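Local atomic coordinates of BpsB (PgaB), Poly-beta-1,6-N-acetyl-D-glucosamine N-deacetylase (Bordetella bronchiseptica RB50, PDB entry 5BU6), a protein that removes acetyl groups from the N-acetylglucosamine units of poly-beta-1,6-N-acetyl-D-glucosamine as a family 4 carbohydrate esterase and is required for biofilm formation in its bacterium. Residues D45-E48 with W49-V52; F133-W137 with A138-E142. The protein carries 5 engineered substitutions. All coordinates share one frame; numbering follows the deposited sequence.

Interaction 1. Residues D45-E48 with W49-V52; sequences DLFE and WIRV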
ATOM      1  N   ASP A  45      14.919  15.799   0.167  1.00 46.59           N
ATOM      2  CA  ASP A  45      14.402  16.911   0.951  1.00 50.94           C
ATOM      3  C   ASP A  45      13.322  16.431   1.931  1.00 41.78           C
ATOM      4  O   ASP A  45      13.266  16.897   3.070  1.00 45.13           O
ATOM      5  CB  ASP A  45      13.855  18.002   0.029  1.00 63.97           C
ATOM      6  CG  ASP A  45      13.662  19.324   0.735  1.00 90.34           C
ATOM      7  OD1 ASP A  45      14.493  19.671   1.602  1.00 97.89           O
ATOM      8  OD2 ASP A  45      12.674  20.020   0.417  1.00104.32           O
ATOM      9  N   LEU A  46      12.481  15.494   1.505  1.00 39.54           N
ATOM     10  CA  LEU A  46      11.486  14.920   2.411  1.00 48.24           C
ATOM     11  C   LEU A  46      12.146  14.217   3.591  1.00 39.98           C
ATOM     12  O   LEU A  46      11.699  14.359   4.726  1.00 44.67           O
ATOM     13  CB  LEU A  46      10.570  13.933   1.700  1.00 53.21           C
ATOM     14  CG  LEU A  46       9.449  14.495   0.832  1.00 68.21           C
ATOM     15  CD1 LEU A  46       8.389  13.425   0.653  1.00 67.14           C
ATOM     16  CD2 LEU A  46       8.852  15.769   1.419  1.00 74.05           C
ATOM     17  N   PHE A  47      13.210  13.464   3.323  1.00 42.85           N
ATOM     18  CA  PHE A  47      13.893  12.742   4.393  1.00 44.84           C
ATOM     19  C   PHE A  47      14.581  13.709   5.343  1.00 46.44           C
ATOM     20  O   PHE A  47      14.689  13.443   6.536  1.00 40.98           O
ATOM     21  CB  PHE A  47      14.898  11.747   3.825  1.00 42.03           C
ATOM     22  CG  PHE A  47      14.285  10.428   3.437  1.00 42.21           C
ATOM     23  CD1 PHE A  47      12.957  10.351   3.060  1.00 47.40           C
ATOM     24  CD2 PHE A  47      15.032   9.268   3.462  1.00 47.28           C
ATOM     25  CE1 PHE A  47      12.384   9.135   2.701  1.00 50.53           C
ATOM     26  CE2 PHE A  47      14.471   8.053   3.108  1.00 45.54           C
ATOM     27  CZ  PHE A  47      13.147   7.985   2.726  1.00 45.59           C
ATOM     28  N   GLU A  48      15.036  14.833   4.806  1.00 38.94           N
ATOM     29  CA  GLU A  48      15.634  15.884   5.630  1.00 38.42           C
ATOM     30  C   GLU A  48      14.596  16.634   6.466  1.00 44.04           C
ATOM     31  O   GLU A  48      14.873  17.015   7.606  1.00 42.80           O
ATOM     32  CB  GLU A  48      16.413  16.875   4.756  1.00 63.63           C
ATOM     33  CG  GLU A  48      17.709  16.327   4.175  1.00 76.08           C
ATOM     34  CD  GLU A  48      18.805  16.132   5.215  1.00 90.19           C
ATOM     35  OE1 GLU A  48      19.872  15.588   4.853  1.00 90.89           O
ATOM     36  OE2 GLU A  48      18.611  16.524   6.387  1.00 95.70           O
ATOM     37  N   TRP A  49      13.410  16.860   5.909  1.00 44.81           N
ATOM     38  CA  TRP A  49      12.311  17.476   6.669  1.00 45.60           C
ATOM     39  C   TRP A  49      11.936  16.592   7.856  1.00 41.64           C
ATOM     40  O   TRP A  49      11.793  17.072   8.984  1.00 50.70           O
ATOM     41  CB  TRP A  49      11.083  17.695   5.775  1.00 63.93           C
ATOM     42  CG  TRP A  49       9.808  18.141   6.489  1.00 84.82           C
ATOM     43  CD1 TRP A  49       9.551  19.377   7.014  1.00 94.64           C
ATOM     44  CD2 TRP A  49       8.616  17.362   6.708  1.00 79.46           C
ATOM     45  NE1 TRP A  49       8.285  19.411   7.558  1.00 93.69           N
ATOM     46  CE2 TRP A  49       7.691  18.189   7.382  1.00 84.40           C
ATOM     47  CE3 TRP A  49       8.244  16.046   6.405  1.00 77.16           C
ATOM     48  CZ2 TRP A  49       6.423  17.746   7.759  1.00 79.12           C
ATOM     49  CZ3 TRP A  49       6.983  15.606   6.780  1.00 75.12           C
ATOM     50  CH2 TRP A  49       6.091  16.457   7.453  1.00 77.33           C
ATOM     51  N   ILE A  50      11.797  15.301   7.583  1.00 41.90           N
ATOM     52  CA  ILE A  50      11.441  14.325   8.612  1.00 40.55           C
ATOM     53  C   ILE A  50      12.425  14.439   9.770  1.00 40.98           C
ATOM     54  O   ILE A  50      12.026  14.603  10.915  1.00 40.96           O
ATOM     55  CB  ILE A  50      11.434  12.897   8.051  1.00 42.47           C
ATOM     56  CG1 ILE A  50      10.257  12.725   7.081  1.00 44.96           C
ATOM     57  CG2 ILE A  50      11.364  11.860   9.176  1.00 43.71           C
ATOM     58  CD1 ILE A  50      10.226  11.412   6.383  1.00 45.37           C
ATOM     59  N   ARG A  51      13.710  14.394   9.440  1.00 39.29           N
ATOM     60  CA  ARG A  51      14.777  14.492  10.420  1.00 39.32           C
ATOM     61  C   ARG A  51      14.728  15.785  11.224  1.00 44.41           C
ATOM     62  O   ARG A  51      14.681  15.749  12.451  1.00 42.24           O
ATOM     63  CB  ARG A  51      16.130  14.368   9.724  1.00 43.05           C
ATOM     64  CG  ARG A  51      17.300  14.281  10.671  1.00 55.02           C
ATOM     65  CD  ARG A  51      18.621  14.376   9.924  1.00 60.28           C
ATOM     66  NE  ARG A  51      19.176  13.065   9.610  1.00 69.98           N
ATOM     67  CZ  ARG A  51      20.283  12.880   8.899  1.00 79.63           C
ATOM     68  NH1 ARG A  51      20.726  11.652   8.659  1.00 87.98           N
ATOM     69  NH2 ARG A  51      20.948  13.926   8.422  1.00 74.97           N
ATOM     70  N   VAL A  52      14.736  16.929  10.534  1.00 41.43           N
ATOM     71  CA  VAL A  52      14.844  18.213  11.208  1.00 44.07           C
ATOM     72  C   VAL A  52      13.616  18.539  12.069  1.00 43.31           C
ATOM     73  O   VAL A  52      13.749  19.216  13.081  1.00 45.18           O
ATOM     74  CB  VAL A  52      15.092  19.376  10.187  1.00 48.70           C
ATOM     75  CG1 VAL A  52      13.842  19.703   9.397  1.00 55.29           C
ATOM     76  CG2 VAL A  52      15.588  20.601  10.898  1.00 51.84           C
TER
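E48 and R51 lie side by side on the exposed flank of an alpha-helix, both side chains pointing the same way, yet they do not form a salt bridge. E48 OE2 comes to 4.0 Å from R51 NH2 but sits well out of the guanidinium plane, and with carboxylate and guanidinium planes 88° apart no N-H is aimed at it. R51 CG, anti to the backbone N (chi1 -173°), carries the chain outward beside E48, and a bend at chi3 turns the guanidinium; E48 is bent at chi2. On the buried face of the helix, F47 CD1 is 4.4 Å from I50 CD1; the methyl approaches the ring obliquely. I50 CG1 also rests 3.2 Å from L46 O, against the carbonyl that accepts the I50 amide at 3.0 Å.

Four consecutive i to i+4 bonds hold this backbone, from W49 N to D45 O through V52 N to E48 O, the latter 2.9 Å long. Outside the segment, F100 of helix 88-100 meets the F47 ring edge-to-face and also touches the E48 and R51 side chains; Y102 packs on F47, I50 and R51, while L46 touches V263 and Y265. The apolar side chains thus seat helix 43-52 against strand 261-266 and helix 88-100 of the deacetylase fold, and the E48–R51 attraction on its flank is probably a modest, through-space electrostatic one.

Interaction 2. Residues F133-W137 with A138-E142; sequences FFMTW and AQLRE
Q139 OE1 takes the backbone N-H of T136 at 2.9 Å, and Q139 N returns a bond to T136 OG1 at 3.2 Å: a reciprocal capping box that opens helix 137-145, with T136 as N-cap. The first bond is fairly straight at the hydrogen (163°), but the T136 amide stands above the carboxamide plane, 45° out of it. T136 OG1 lies between its own backbone N and carbonyl carbon (chi1 67°), where it faces the Q139 amide; the extended Q139 chain reaches back past this hydroxyl, with CG 3.4 Å from OG1. The regular helical bonds then begin, L140 N to T136 O and R141 N to W137 O.

L140, buried, touches M135 of the incoming loop with one methyl and W137 of the first turn with the other. Its CD2 meets M135 CE at 3.6 Å, the two side chains crossing at about a right angle. V106 of the central sheet contacts both M135 and L140. The indole is stacked on H210 and tied through NE1 to D114 OD1, and the W137 side chain lies about 5 Å from a bound nickel ion, placing the first residue of the helix near that metal. On the six-membered ring of this indole, L140 CD1 makes an oblique approach, 3.8 Å from W137 CE3.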
ATOM      1  N   PHE A 133       9.427  -1.997 -15.758  1.00 33.90           N
ATOM      2  CA  PHE A 133       9.169  -0.803 -14.946  1.00 32.15           C
ATOM      3  C   PHE A 133       9.076  -1.134 -13.461  1.00 32.50           C
ATOM      4  O   PHE A 133       9.148  -0.244 -12.611  1.00 30.22           O
ATOM      5  CB  PHE A 133       7.880  -0.096 -15.387  1.00 39.02           C
ATOM      6  CG  PHE A 133       8.068   0.849 -16.542  1.00 38.56           C
ATOM      7  CD1 PHE A 133       9.131   0.691 -17.411  1.00 43.52           C
ATOM      8  CD2 PHE A 133       7.206   1.913 -16.736  1.00 45.81           C
ATOM      9  CE1 PHE A 133       9.330   1.569 -18.480  1.00 49.69           C
ATOM     10  CE2 PHE A 133       7.396   2.805 -17.802  1.00 43.30           C
ATOM     11  CZ  PHE A 133       8.459   2.633 -18.667  1.00 47.31           C
ATOM     12  N   PHE A 134       8.896  -2.411 -13.148  1.00 30.71           N
ATOM     13  CA  PHE A 134       8.728  -2.834 -11.753  1.00 28.83           C
ATOM     14  C   PHE A 134       9.958  -3.547 -11.182  1.00 31.70           C
ATOM     15  O   PHE A 134      10.679  -4.227 -11.901  1.00 33.67           O
ATOM     16  CB  PHE A 134       7.495  -3.738 -11.655  1.00 33.97           C
ATOM     17  CG  PHE A 134       6.231  -3.044 -12.050  1.00 34.00           C
ATOM     18  CD1 PHE A 134       5.576  -2.225 -11.152  1.00 39.82           C
ATOM     19  CD2 PHE A 134       5.734  -3.150 -13.332  1.00 37.83           C
ATOM     20  CE1 PHE A 134       4.427  -1.549 -11.516  1.00 34.96           C
ATOM     21  CE2 PHE A 134       4.581  -2.487 -13.700  1.00 36.19           C
ATOM     22  CZ  PHE A 134       3.933  -1.678 -12.793  1.00 35.53           C
ATOM     23  N   MET A 135      10.161  -3.392  -9.875  1.00 30.17           N
ATOM     24  CA  MET A 135      11.143  -4.150  -9.116  1.00 37.30           C
ATOM     25  C   MET A 135      11.004  -5.640  -9.337  1.00 31.82           C
ATOM     26  O   MET A 135       9.888  -6.168  -9.455  1.00 33.99           O
ATOM     27  CB  MET A 135      11.000  -3.890  -7.617  1.00 34.10           C
ATOM     28  CG  MET A 135      11.626  -2.659  -7.113  1.00 35.62           C
ATOM     29  SD  MET A 135      11.433  -2.635  -5.307  1.00 44.60           S
ATOM     30  CE  MET A 135       9.662  -2.499  -5.160  1.00 55.41           C
ATOM     31  N   THR A 136      12.135  -6.330  -9.360  1.00 32.36           N
ATOM     32  CA  THR A 136      12.090  -7.782  -9.464  1.00 34.37           C
ATOM     33  C   THR A 136      11.866  -8.416  -8.102  1.00 29.82           C
ATOM     34  O   THR A 136      11.987  -7.763  -7.063  1.00 30.90           O
ATOM     35  CB  THR A 136      13.365  -8.335 -10.091  1.00 38.33           C
ATOM     36  OG1 THR A 136      14.472  -8.125  -9.211  1.00 32.90           O
ATOM     37  CG2 THR A 136      13.624  -7.646 -11.440  1.00 39.05           C
ATOM     38  N   TRP A 137      11.494  -9.688  -8.112  1.00 30.22           N
ATOM     39  CA  TRP A 137      11.316 -10.417  -6.869  1.00 32.20           C
ATOM     40  C   TRP A 137      12.619 -10.462  -6.089  1.00 32.58           C
ATOM     41  O   TRP A 137      12.613 -10.377  -4.862  1.00 33.74           O
ATOM     42  CB  TRP A 137      10.814 -11.829  -7.131  1.00 32.98           C
ATOM     43  CG  TRP A 137       9.323 -11.969  -7.376  1.00 33.48           C
ATOM     44  CD1 TRP A 137       8.727 -12.501  -8.487  1.00 38.36           C
ATOM     45  CD2 TRP A 137       8.259 -11.588  -6.496  1.00 31.25           C
ATOM     46  NE1 TRP A 137       7.359 -12.479  -8.344  1.00 35.91           N
ATOM     47  CE2 TRP A 137       7.047 -11.943  -7.125  1.00 29.65           C
ATOM     48  CE3 TRP A 137       8.213 -11.009  -5.217  1.00 31.11           C
ATOM     49  CZ2 TRP A 137       5.800 -11.725  -6.533  1.00 30.20           C
ATOM     50  CZ3 TRP A 137       6.973 -10.787  -4.633  1.00 37.94           C
ATOM     51  CH2 TRP A 137       5.789 -11.143  -5.291  1.00 34.09           C
ATOM     52  N   ALA A 138      13.729 -10.627  -6.800  1.00 35.18           N
ATOM     53  CA  ALA A 138      15.048 -10.688  -6.164  1.00 34.54           C
ATOM     54  C   ALA A 138      15.348  -9.389  -5.439  1.00 36.71           C
ATOM     55  O   ALA A 138      15.866  -9.386  -4.311  1.00 33.17           O
ATOM     56  CB  ALA A 138      16.116 -10.967  -7.184  1.00 42.37           C
ATOM     57  N   GLN A 139      15.014  -8.276  -6.083  1.00 30.23           N
ATOM     58  CA  GLN A 139      15.173  -6.965  -5.458  1.00 32.22           C
ATOM     59  C   GLN A 139      14.289  -6.814  -4.201  1.00 37.72           C
ATOM     60  O   GLN A 139      14.749  -6.332  -3.167  1.00 34.53           O
ATOM     61  CB  GLN A 139      14.869  -5.849  -6.476  1.00 30.54           C
ATOM     62  CG  GLN A 139      16.005  -5.658  -7.488  1.00 34.99           C
ATOM     63  CD  GLN A 139      15.592  -4.857  -8.707  1.00 38.20           C
ATOM     64  OE1 GLN A 139      14.422  -4.545  -8.902  1.00 40.05           O
ATOM     65  NE2 GLN A 139      16.559  -4.543  -9.549  1.00 44.77           N
ATOM     66  N   LEU A 140      13.033  -7.236  -4.278  1.00 32.70           N
ATOM     67  CA  LEU A 140      12.168  -7.191  -3.097  1.00 33.88           C
ATOM     68  C   LEU A 140      12.685  -8.044  -1.950  1.00 35.07           C
ATOM     69  O   LEU A 140      12.622  -7.635  -0.779  1.00 39.30           O
ATOM     70  CB  LEU A 140      10.743  -7.645  -3.441  1.00 32.30           C
ATOM     71  CG  LEU A 140       9.926  -6.605  -4.208  1.00 42.83           C
ATOM     72  CD1 LEU A 140       8.763  -7.286  -4.889  1.00 42.50           C
ATOM     73  CD2 LEU A 140       9.417  -5.512  -3.268  1.00 40.70           C
ATOM     74  N   ARG A 141      13.178  -9.236  -2.275  1.00 30.62           N
ATOM     75  CA  ARG A 141      13.707 -10.122  -1.258  1.00 34.06           C
ATOM     76  C   ARG A 141      14.918  -9.482  -0.587  1.00 37.78           C
ATOM     77  O   ARG A 141      15.094  -9.596   0.625  1.00 38.84           O
ATOM     78  CB  ARG A 141      14.079 -11.478  -1.861  1.00 29.88           C
ATOM     79  CG  ARG A 141      14.714 -12.444  -0.875  1.00 37.05           C
ATOM     80  CD  ARG A 141      14.787 -13.835  -1.489  1.00 38.73           C
ATOM     81  NE  ARG A 141      15.793 -14.699  -0.861  1.00 56.73           N
ATOM     82  CZ  ARG A 141      15.607 -15.379   0.269  1.00 69.71           C
ATOM     83  NH1 ARG A 141      16.579 -16.148   0.753  1.00 66.72           N
ATOM     84  NH2 ARG A 141      14.454 -15.289   0.918  1.00 75.94           N
ATOM     85  N   GLU A 142      15.749  -8.793  -1.366  1.00 37.03           N
ATOM     86  CA  GLU A 142      16.908  -8.129  -0.788  1.00 36.76           C
ATOM     87  C   GLU A 142      16.504  -7.042   0.218  1.00 33.85           C
ATOM     88  O   GLU A 142      17.107  -6.924   1.289  1.00 38.59           O
ATOM     89  CB  GLU A 142      17.790  -7.518  -1.874  1.00 51.19           C
ATOM     90  CG  GLU A 142      19.070  -6.913  -1.319  1.00 75.56           C
ATOM     91  CD  GLU A 142      19.988  -6.370  -2.396  1.00 97.19           C
ATOM     92  OE1 GLU A 142      20.047  -6.973  -3.488  1.00109.85           O
ATOM     93  OE2 GLU A 142      20.649  -5.337  -2.151  1.00 98.49           O
TER

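Overall arrangement
From the N terminus the chain reaches interaction 1 first, inside helix 43-52, and interaction 2 only after strands 77-83 and 104-108 and helix 88-100 have been laid down. The two are in series, neither nested nor crossed, and each is local, so neither closes a long loop: interaction 1 spans turns of one helix, whereas interaction 2 turns the loop after strand 127-129 into helix 137-145. Their centres are 26 Å apart and they do not touch. Helix 88-100 contacts both, through L96, L97 and F100 at 45-52 and through T89, Y90 and F94 at 133-142, while L46 reaches strand 261-266 and M135 and L140 reach strand 104-108 of the same parallel sheet.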